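Local coordinates for Na-K-Cl cotransporter (Methanosarcina acetivorans, PDB 3G40), which forms the C-terminal cytoplasmic domain of a cation-chloride cotransporter, a membrane protein that probably carries chloride together with cations, at residues A[152-164]-A[189-203]. Sequence-based numbering, arbitrary orientation.
Sequences LGRQNLINLWIEN and KSNWKASLSFMTFAP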
loop_
_atom_site.group_PDB
_atom_site.type_symbol
_atom_site.label_atom_id
_atom_site.label_comp_id
_atom_site.label_asym_id
_atom_site.label_seq_id
_atom_site.Cartn_x
_atom_site.Cartn_y
_atom_site.Cartn_z
ATOM N N LEU A 152 -4.468 2.696 -0.872
ATOM C CA LEU A 152 -5.010 2.959 -2.205
ATOM C C LEU A 152 -5.856 1.788 -2.671
ATOM O O LEU A 152 -6.273 1.732 -3.829
ATOM C CB LEU A 152 -3.885 3.252 -3.207
ATOM C CG LEU A 152 -3.111 4.537 -2.900
ATOM C CD1 LEU A 152 -1.826 4.633 -3.703
ATOM C CD2 LEU A 152 -4.000 5.753 -3.148
ATOM N N GLY A 153 -6.107 0.847 -1.765
ATOM C CA GLY A 153 -7.064 -0.222 -2.033
ATOM C C GLY A 153 -6.679 -1.009 -3.267
ATOM O O GLY A 153 -5.509 -1.371 -3.449
ATOM N N ARG A 154 -7.646 -1.245 -4.145
ATOM C CA ARG A 154 -7.378 -2.018 -5.352
ATOM C C ARG A 154 -6.849 -1.161 -6.507
ATOM O O ARG A 154 -6.571 -1.688 -7.573
ATOM C CB ARG A 154 -8.632 -2.797 -5.790
ATOM C CG ARG A 154 -9.051 -3.910 -4.822
ATOM C CD ARG A 154 -10.396 -4.553 -5.249
ATOM N NE ARG A 154 -10.309 -5.223 -6.546
ATOM C CZ ARG A 154 -11.362 -5.503 -7.314
ATOM N NH1 ARG A 154 -12.589 -5.170 -6.929
ATOM N NH2 ARG A 154 -11.193 -6.118 -8.469
ATOM N N GLN A 155 -6.730 0.150 -6.299
ATOM C CA GLN A 155 -6.309 1.073 -7.367
ATOM C C GLN A 155 -7.072 0.812 -8.668
ATOM O O GLN A 155 -6.486 0.790 -9.749
ATOM C CB GLN A 155 -4.788 0.969 -7.609
ATOM C CG GLN A 155 -4.005 1.140 -6.338
ATOM C CD GLN A 155 -2.470 1.229 -6.522
ATOM O OE1 GLN A 155 -1.940 1.135 -7.627
ATOM N NE2 GLN A 155 -1.770 1.397 -5.420
ATOM N N ASN A 156 -8.380 0.616 -8.565
ATOM C CA ASN A 156 -9.164 0.288 -9.752
ATOM C C ASN A 156 -10.281 1.289 -10.048
ATOM O O ASN A 156 -10.922 1.226 -11.104
ATOM C CB ASN A 156 -9.718 -1.140 -9.667
ATOM C CG ASN A 156 -10.785 -1.295 -8.604
ATOM O OD1 ASN A 156 -10.825 -0.543 -7.636
ATOM N ND2 ASN A 156 -11.658 -2.286 -8.777
ATOM N N LEU A 157 -10.517 2.211 -9.125
ATOM C CA LEU A 157 -11.569 3.208 -9.324
ATOM C C LEU A 157 -11.075 4.568 -8.874
ATOM O O LEU A 157 -10.585 4.717 -7.763
ATOM C CB LEU A 157 -12.861 2.830 -8.553
ATOM C CG LEU A 157 -13.515 1.490 -8.929
ATOM C CD1 LEU A 157 -14.517 1.035 -7.868
ATOM C CD2 LEU A 157 -14.168 1.588 -10.306
ATOM N N ILE A 158 -11.209 5.560 -9.746
ATOM C CA ILE A 158 -10.808 6.929 -9.450
ATOM C C ILE A 158 -12.014 7.836 -9.668
ATOM O O ILE A 158 -12.670 7.738 -10.704
ATOM C CB ILE A 158 -9.662 7.399 -10.393
ATOM C CG1 ILE A 158 -8.443 6.471 -10.267
ATOM C CG2 ILE A 158 -9.250 8.829 -10.074
ATOM C CD1 ILE A 158 -7.413 6.639 -11.384
ATOM N N ASN A 159 -12.306 8.704 -8.701
ATOM C CA ASN A 159 -13.298 9.764 -8.889
ATOM C C ASN A 159 -12.585 11.107 -8.969
ATOM O O ASN A 159 -11.775 11.427 -8.101
ATOM C CB ASN A 159 -14.286 9.838 -7.720
ATOM C CG ASN A 159 -15.280 8.688 -7.702
ATOM O OD1 ASN A 159 -15.459 7.979 -8.693
ATOM N ND2 ASN A 159 -15.931 8.505 -6.565
ATOM N N LEU A 160 -12.880 11.891 -9.999
ATOM C CA LEU A 160 -12.408 13.277 -10.051
ATOM C C LEU A 160 -13.607 14.159 -9.699
ATOM O O LEU A 160 -14.604 14.176 -10.428
ATOM C CB LEU A 160 -11.929 13.618 -11.462
ATOM C CG LEU A 160 -10.859 14.647 -11.805
ATOM C CD1 LEU A 160 -11.384 15.405 -13.001
ATOM C CD2 LEU A 160 -10.383 15.593 -10.646
ATOM N N TRP A 161 -13.510 14.874 -8.582
ATOM C CA TRP A 161 -14.566 15.763 -8.128
ATOM C C TRP A 161 -14.388 17.149 -8.710
ATOM O O TRP A 161 -13.387 17.818 -8.468
ATOM C CB TRP A 161 -14.584 15.835 -6.598
ATOM C CG TRP A 161 -15.032 14.569 -5.985
ATOM C CD1 TRP A 161 -14.261 13.486 -5.678
ATOM C CD2 TRP A 161 -16.380 14.214 -5.646
ATOM N NE1 TRP A 161 -15.041 12.488 -5.144
ATOM C CE2 TRP A 161 -16.346 12.911 -5.114
ATOM C CE3 TRP A 161 -17.608 14.881 -5.725
ATOM C CZ2 TRP A 161 -17.495 12.258 -4.662
ATOM C CZ3 TRP A 161 -18.749 14.231 -5.274
ATOM C CH2 TRP A 161 -18.684 12.937 -4.752
ATOM N N ILE A 162 -15.379 17.579 -9.478
ATOM C CA ILE A 162 -15.329 18.860 -10.150
ATOM C C ILE A 162 -16.267 19.836 -9.457
ATOM O O ILE A 162 -17.459 19.571 -9.324
ATOM C CB ILE A 162 -15.694 18.683 -11.624
ATOM C CG1 ILE A 162 -14.613 17.827 -12.292
ATOM C CG2 ILE A 162 -15.857 20.025 -12.304
ATOM C CD1 ILE A 162 -14.910 17.430 -13.702
ATOM N N GLU A 163 -15.713 20.953 -8.994
ATOM C CA GLU A 163 -16.452 21.917 -8.190
ATOM C C GLU A 163 -17.593 22.548 -8.972
ATOM O O GLU A 163 -17.483 22.773 -10.178
ATOM C CB GLU A 163 -15.517 23.018 -7.668
ATOM C CG GLU A 163 -14.458 22.529 -6.681
ATOM C CD GLU A 163 -15.065 21.882 -5.448
ATOM O OE1 GLU A 163 -16.184 22.281 -5.049
ATOM O OE2 GLU A 163 -14.425 20.971 -4.877
ATOM N N ASN A 164 -18.689 22.831 -8.276
ATOM C CA ASN A 164 -19.825 23.500 -8.891
ATOM C C ASN A 164 -19.354 24.760 -9.605
ATOM O O ASN A 164 -18.713 25.625 -9.004
ATOM C CB ASN A 164 -20.874 23.846 -7.837
ATOM C CG ASN A 164 -22.227 24.192 -8.442
ATOM O OD1 ASN A 164 -22.492 23.916 -9.614
ATOM N ND2 ASN A 164 -23.093 24.795 -7.635
ATOM N N LYS A 189 -5.401 7.195 -14.080
ATOM C CA LYS A 189 -6.249 6.295 -14.873
ATOM C C LYS A 189 -5.351 5.442 -15.759
ATOM O O LYS A 189 -5.513 4.231 -15.864
ATOM C CB LYS A 189 -7.224 7.074 -15.756
ATOM C CG LYS A 189 -8.015 6.181 -16.732
ATOM C CD LYS A 189 -8.888 7.006 -17.668
ATOM C CE LYS A 189 -9.312 6.209 -18.893
ATOM N NZ LYS A 189 -9.965 4.910 -18.565
ATOM N N SER A 190 -4.391 6.094 -16.407
ATOM C CA SER A 190 -3.577 5.403 -17.386
ATOM C C SER A 190 -2.573 4.439 -16.719
ATOM O O SER A 190 -2.440 3.288 -17.132
ATOM C CB SER A 190 -2.874 6.436 -18.288
ATOM O OG SER A 190 -1.700 5.908 -18.864
ATOM N N ASN A 191 -1.884 4.892 -15.675
ATOM C CA ASN A 191 -0.882 4.042 -15.026
ATOM C C ASN A 191 -1.466 2.881 -14.189
ATOM O O ASN A 191 -0.876 1.811 -14.129
ATOM C CB ASN A 191 0.111 4.884 -14.221
ATOM C CG ASN A 191 1.116 5.584 -15.117
ATOM O OD1 ASN A 191 1.324 5.169 -16.254
ATOM N ND2 ASN A 191 1.720 6.658 -14.625
ATOM N N TRP A 192 -2.626 3.095 -13.569
ATOM C CA TRP A 192 -3.320 2.036 -12.818
ATOM C C TRP A 192 -4.201 1.167 -13.712
ATOM O O TRP A 192 -4.631 0.078 -13.299
ATOM C CB TRP A 192 -4.219 2.634 -11.731
ATOM C CG TRP A 192 -3.500 3.274 -10.591
ATOM C CD1 TRP A 192 -2.135 3.321 -10.379
ATOM C CD2 TRP A 192 -4.103 3.938 -9.474
ATOM N NE1 TRP A 192 -1.867 3.989 -9.202
ATOM C CE2 TRP A 192 -3.054 4.371 -8.626
ATOM C CE3 TRP A 192 -5.425 4.209 -9.109
ATOM C CZ2 TRP A 192 -3.293 5.069 -7.444
ATOM C CZ3 TRP A 192 -5.665 4.908 -7.936
ATOM C CH2 TRP A 192 -4.598 5.322 -7.108
ATOM N N LYS A 193 -4.492 1.653 -14.918
ATOM C CA LYS A 193 -5.503 1.022 -15.770
ATOM C C LYS A 193 -6.797 0.881 -14.981
ATOM O O LYS A 193 -7.431 -0.171 -14.976
ATOM C CB LYS A 193 -5.028 -0.335 -16.285
ATOM C CG LYS A 193 -3.834 -0.226 -17.222
ATOM C CD LYS A 193 -3.494 -1.553 -17.873
ATOM C CE LYS A 193 -2.382 -1.380 -18.903
ATOM N NZ LYS A 193 -2.026 -2.659 -19.579
ATOM N N ALA A 194 -7.165 1.970 -14.319
ATOM C CA ALA A 194 -8.354 2.056 -13.482
ATOM C C ALA A 194 -9.521 2.675 -14.253
ATOM O O ALA A 194 -9.327 3.277 -15.311
ATOM C CB ALA A 194 -8.036 2.909 -12.232
ATOM N N SER A 195 -10.730 2.532 -13.716
ATOM C CA SER A 195 -11.891 3.246 -14.257
ATOM C C SER A 195 -11.997 4.636 -13.646
ATOM O O SER A 195 -11.773 4.813 -12.452
ATOM C CB SER A 195 -13.180 2.464 -13.981
ATOM O OG SER A 195 -13.103 1.208 -14.608
ATOM N N LEU A 196 -12.334 5.623 -14.471
ATOM C CA LEU A 196 -12.403 7.009 -14.033
ATOM C C LEU A 196 -13.827 7.538 -14.106
ATOM O O LEU A 196 -14.504 7.338 -15.118
ATOM C CB LEU A 196 -11.505 7.882 -14.911
ATOM C CG LEU A 196 -11.488 9.383 -14.650
ATOM C CD1 LEU A 196 -11.114 9.710 -13.200
ATOM C CD2 LEU A 196 -10.502 10.081 -15.611
ATOM N N SER A 197 -14.279 8.211 -13.045
ATOM C CA SER A 197 -15.580 8.903 -13.071
ATOM C C SER A 197 -15.394 10.373 -12.761
ATOM O O SER A 197 -14.543 10.739 -11.949
ATOM C CB SER A 197 -16.582 8.327 -12.054
ATOM O OG SER A 197 -16.835 6.957 -12.261
ATOM N N PHE A 198 -16.197 11.213 -13.412
ATOM C CA PHE A 198 -16.269 12.629 -13.074
ATOM C C PHE A 198 -17.496 12.823 -12.194
ATOM O O PHE A 198 -18.604 12.429 -12.572
ATOM C CB PHE A 198 -16.448 13.496 -14.324
ATOM C CG PHE A 198 -15.258 13.548 -15.234
ATOM C CD1 PHE A 198 -15.379 14.104 -16.501
ATOM C CD2 PHE A 198 -14.019 13.061 -14.835
ATOM C CE1 PHE A 198 -14.299 14.174 -17.353
ATOM C CE2 PHE A 198 -12.928 13.126 -15.692
ATOM C CZ PHE A 198 -13.061 13.686 -16.937
ATOM N N MET A 199 -17.291 13.436 -11.034
ATOM C CA MET A 199 -18.351 13.687 -10.061
ATOM C C MET A 199 -18.551 15.191 -9.868
ATOM O O MET A 199 -17.589 15.949 -9.737
ATOM C CB MET A 199 -17.976 13.062 -8.713
ATOM C CG MET A 199 -17.480 11.611 -8.805
ATOM S SD MET A 199 -18.816 10.443 -9.072
ATOM C CE MET A 199 -19.982 11.050 -7.872
ATOM N N THR A 200 -19.802 15.639 -9.852
ATOM C CA THR A 200 -20.061 17.027 -9.500
ATOM C C THR A 200 -21.425 17.135 -8.812
ATOM O O THR A 200 -22.056 16.126 -8.529
ATOM C CB THR A 200 -19.974 17.969 -10.724
ATOM O OG1 THR A 200 -19.863 19.329 -10.281
ATOM C CG2 THR A 200 -21.210 17.824 -11.610
ATOM N N PHE A 201 -21.854 18.351 -8.519
ATOM C CA PHE A 201 -23.145 18.561 -7.855
ATOM C C PHE A 201 -23.791 19.823 -8.399
ATOM O O PHE A 201 -23.107 20.689 -8.947
ATOM C CB PHE A 201 -22.947 18.682 -6.345
ATOM C CG PHE A 201 -21.858 19.636 -5.972
ATOM C CD1 PHE A 201 -22.155 20.944 -5.630
ATOM C CD2 PHE A 201 -20.534 19.234 -5.994
ATOM C CE1 PHE A 201 -21.148 21.830 -5.296
ATOM C CE2 PHE A 201 -19.521 20.115 -5.666
ATOM C CZ PHE A 201 -19.828 21.416 -5.318
ATOM N N ALA A 202 -25.114 19.920 -8.255
ATOM C CA ALA A 202 -25.855 21.045 -8.790
ATOM C C ALA A 202 -27.117 21.243 -7.956
ATOM O O ALA A 202 -27.726 20.264 -7.520
ATOM C CB ALA A 202 -26.212 20.783 -10.237
ATOM N N PRO A 203 -27.506 22.510 -7.737
ATOM C CA PRO A 203 -28.664 22.926 -6.933
ATOM C C PRO A 203 -29.984 22.816 -7.689
ATOM O O PRO A 203 -31.035 22.603 -7.074
ATOM C CB PRO A 203 -28.389 24.414 -6.657
ATOM C CG PRO A 203 -27.093 24.736 -7.315
ATOM C CD PRO A 203 -26.798 23.664 -8.304
HETATM O O HOH W 1 -14.656 5.352 -11.098
#
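The carbonyl O of Ile158 is met from two quarters: Ser197 N donates to it at 2.9 Å, and a water 3.1 Å from Ile158 O, which also bonds Ser197 OG, probably gives it a second hydrogen bond. Beyond it the backbone bonds of 157-161 and 195-201 run in parallel register to Ile162, whose O takes a short bond of 2.6 Å from Thr200 OG1, swung across to this carbonyl by a chi1 of -164°. On one face of the sheet Met199 lays CB over the six-membered ring of Trp161, 3.6 Å from its centroid, with SD farther above the same ring as a Met-aromatic contact; the indole N-H of Trp161 is hydrogen-bonded to His248 ND1. On the other, Leu160 CD1 lies alongside Phe198 CE2 at 3.8 Å. Where helix 179-192 ends, Gln155 places CB over the six-membered ring of Trp192 and its amide over the indole, planes 24° apart, while Ile158 CG1 approaches the ring at CZ3. With an alanine at Trp192, Gln155 is likely to lose its stacking surface and Asp42 the N-H it accepts. Strand, helix and neighbouring parallel strand thus form a right-handed beta-alpha-beta crossover, a recurring unit of alpha/beta folds such as this one.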